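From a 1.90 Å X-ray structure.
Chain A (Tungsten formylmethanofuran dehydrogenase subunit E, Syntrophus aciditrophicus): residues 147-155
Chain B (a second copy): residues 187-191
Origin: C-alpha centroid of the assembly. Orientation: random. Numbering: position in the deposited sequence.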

# COMPACT_ATOMS: atom_id res chain seq x y z
N ASN A 147 20.51 13.85 -0.49
CA ASN A 147 20.37 13.61 0.95
C ASN A 147 19.22 14.42 1.56
O ASN A 147 19.05 15.62 1.27
CB ASN A 147 21.68 13.94 1.67
CG ASN A 147 22.81 13.07 1.20
OD1 ASN A 147 22.58 11.91 0.79
ND2 ASN A 147 24.04 13.60 1.23
N VAL A 148 18.43 13.76 2.41
CA VAL A 148 17.32 14.40 3.09
C VAL A 148 17.28 14.02 4.57
O VAL A 148 17.82 13.00 4.97
CB VAL A 148 15.95 14.07 2.40
CG1 VAL A 148 15.92 14.59 0.96
CG2 VAL A 148 15.59 12.56 2.47
N LYS A 149 16.62 14.85 5.37
CA LYS A 149 16.25 14.47 6.73
C LYS A 149 14.76 14.74 6.92
O LYS A 149 14.23 15.79 6.55
CB LYS A 149 17.07 15.24 7.74
CG LYS A 149 16.78 14.90 9.20
N LEU A 150 14.07 13.75 7.49
CA LEU A 150 12.64 13.85 7.66
C LEU A 150 12.28 14.88 8.74
O LEU A 150 13.04 15.12 9.68
CB LEU A 150 12.02 12.47 7.95
CG LEU A 150 11.81 11.58 6.72
CD1 LEU A 150 10.63 12.06 5.87
CD2 LEU A 150 13.08 11.46 5.82
N LYS A 151 11.12 15.52 8.54
CA LYS A 151 10.51 16.41 9.53
C LYS A 151 10.15 15.60 10.78
O LYS A 151 9.74 14.46 10.66
CB LYS A 151 9.25 17.09 8.94
CG LYS A 151 9.55 18.36 8.09
CD LYS A 151 8.30 18.91 7.37
CE LYS A 151 8.68 20.03 6.38
N PRO A 152 10.31 16.18 11.98
CA PRO A 152 9.88 15.54 13.25
C PRO A 152 8.56 14.74 13.24
O PRO A 152 8.53 13.64 13.76
CB PRO A 152 9.80 16.72 14.20
CG PRO A 152 10.90 17.63 13.75
CD PRO A 152 10.96 17.49 12.24
N GLY A 153 7.50 15.24 12.62
CA GLY A 153 6.20 14.56 12.64
C GLY A 153 6.20 13.17 12.02
O GLY A 153 5.31 12.35 12.32
N PHE A 154 7.19 12.89 11.18
CA PHE A 154 7.29 11.58 10.55
C PHE A 154 7.99 10.53 11.40
O PHE A 154 8.10 9.38 10.98
CB PHE A 154 7.98 11.70 9.18
CG PHE A 154 7.06 12.21 8.14
CD1 PHE A 154 6.78 13.57 8.06
CD2 PHE A 154 6.37 11.34 7.33
CE1 PHE A 154 5.86 14.06 7.12
CE2 PHE A 154 5.47 11.83 6.41
CZ PHE A 154 5.20 13.21 6.33
N LEU A 155 8.48 10.94 12.57
CA LEU A 155 9.19 10.06 13.47
C LEU A 155 8.53 10.18 14.85
O LEU A 155 9.20 10.09 15.89
CB LEU A 155 10.67 10.48 13.54
CG LEU A 155 11.49 10.66 12.25
CD1 LEU A 155 12.78 11.39 12.57
CD2 LEU A 155 11.78 9.31 11.60
N GLY B 187 3.50 20.14 1.68
CA GLY B 187 3.41 18.73 1.94
C GLY B 187 4.76 18.04 2.13
O GLY B 187 4.79 16.88 2.52
N SER B 188 5.87 18.72 1.81
CA SER B 188 7.18 18.16 1.97
C SER B 188 7.35 17.53 3.35
O SER B 188 7.16 18.19 4.36
CB SER B 188 8.29 19.19 1.77
OG SER B 188 9.55 18.54 1.87
N PRO B 189 7.73 16.25 3.39
CA PRO B 189 8.12 15.63 4.63
C PRO B 189 9.56 15.94 5.09
O PRO B 189 9.95 15.46 6.15
CB PRO B 189 7.99 14.15 4.30
CG PRO B 189 8.30 14.07 2.90
CD PRO B 189 7.74 15.29 2.28
N TYR B 190 10.34 16.70 4.33
CA TYR B 190 11.77 16.80 4.57
C TYR B 190 12.06 18.16 5.13
O TYR B 190 11.32 19.11 4.88
CB TYR B 190 12.57 16.61 3.29
CG TYR B 190 12.12 15.43 2.47
CD1 TYR B 190 12.25 14.15 2.97
CD2 TYR B 190 11.54 15.59 1.23
CE1 TYR B 190 11.79 13.02 2.23
CE2 TYR B 190 11.08 14.46 0.48
CZ TYR B 190 11.22 13.18 1.01
OH TYR B 190 10.78 12.03 0.32
N LEU B 191 13.14 18.24 5.89
CA LEU B 191 13.57 19.49 6.49
C LEU B 191 14.21 20.39 5.45
O LEU B 191 14.76 19.94 4.43
CB LEU B 191 14.58 19.27 7.62
CG LEU B 191 14.14 18.59 8.91
CD1 LEU B 191 15.40 18.35 9.74
CD2 LEU B 191 13.09 19.39 9.67
OXT LEU B 191 14.22 21.62 5.66
O HOH W 1 15.97 17.53 4.17

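The apolar centre of this contact gathers around Pro B189 and Tyr B190, both buried in the assembly. CD1 of Leu A150 touches both: it lies 3.7 Å from CB of Pro B189 and 3.9 Å from CD1 of Tyr B190. The CA-to-CB bond of Leu A150 points away from chain B overall, but with chi1 at -80° and chi2 at -74° (both m) the end of the side chain comes nearer again. Val A148, whose CA-to-CB bond points toward the partner, places CG2 3.7 Å from CD1 of Tyr B190, while its CG1 sits over one face of the tyrosine ring.

Pro B189 also meets an aromatic ring. Its CB is 3.8 Å from the centroid of the Phe A154 ring and 22° off the ring normal, a CH-pi contact over the face; the nearest ring atom, CE1 of Phe A154, is 3.5 Å from that CB. Hydrogens on a proline ring carbon suit such a site because they are slightly positive and the pi face is electron-rich. The 3-10 segment 152-154 carries the phenylalanine, and the turn is held by a bond from Phe A154 N to Lys A151 O (3.0 Å).

Alongside these contacts, the backbones form a single beta bridge, Leu A150 with Tyr B190, their CA atoms 4.4 Å apart. Two nearly linear hydrogen bonds define it: Leu B191 N donates to Lys A149 O (2.8 Å, 165°), and Lys A151 N donates to Pro B189 O (2.7 Å, 169°). Thus the residues flanking Leu A150 bond to those flanking Tyr B190. The same two acceptors receive CA-H...O contacts, from Tyr B190 CA to Lys A149 O at 3.3 Å and from Leu A150 CA to Pro B189 O at 3.5 Å. Within chain B, Tyr B190 N donates to Ser B188 OG (3.2 Å, 165°), so this amide is satisfied locally.

Farther out, Leu B191 covers the lysine stems and the proline: its CD1 is 3.8 Å from CG of Lys A149, and its CD2 is 3.8 Å from CD of Pro A152. CE of Lys A151 approaches Ser B188 O at 3.1 Å and Tyr B190 O at 3.2 Å; its NZ is not modelled, so the position of the charge is unknown. At the polar edge, water 1 accepts from Lys A149 N (3.0 Å) and donates to Leu B191 O (2.7 Å), linking the strand to the C-terminal carboxylate. Together the stretches bury 493 Å², summed over both sides.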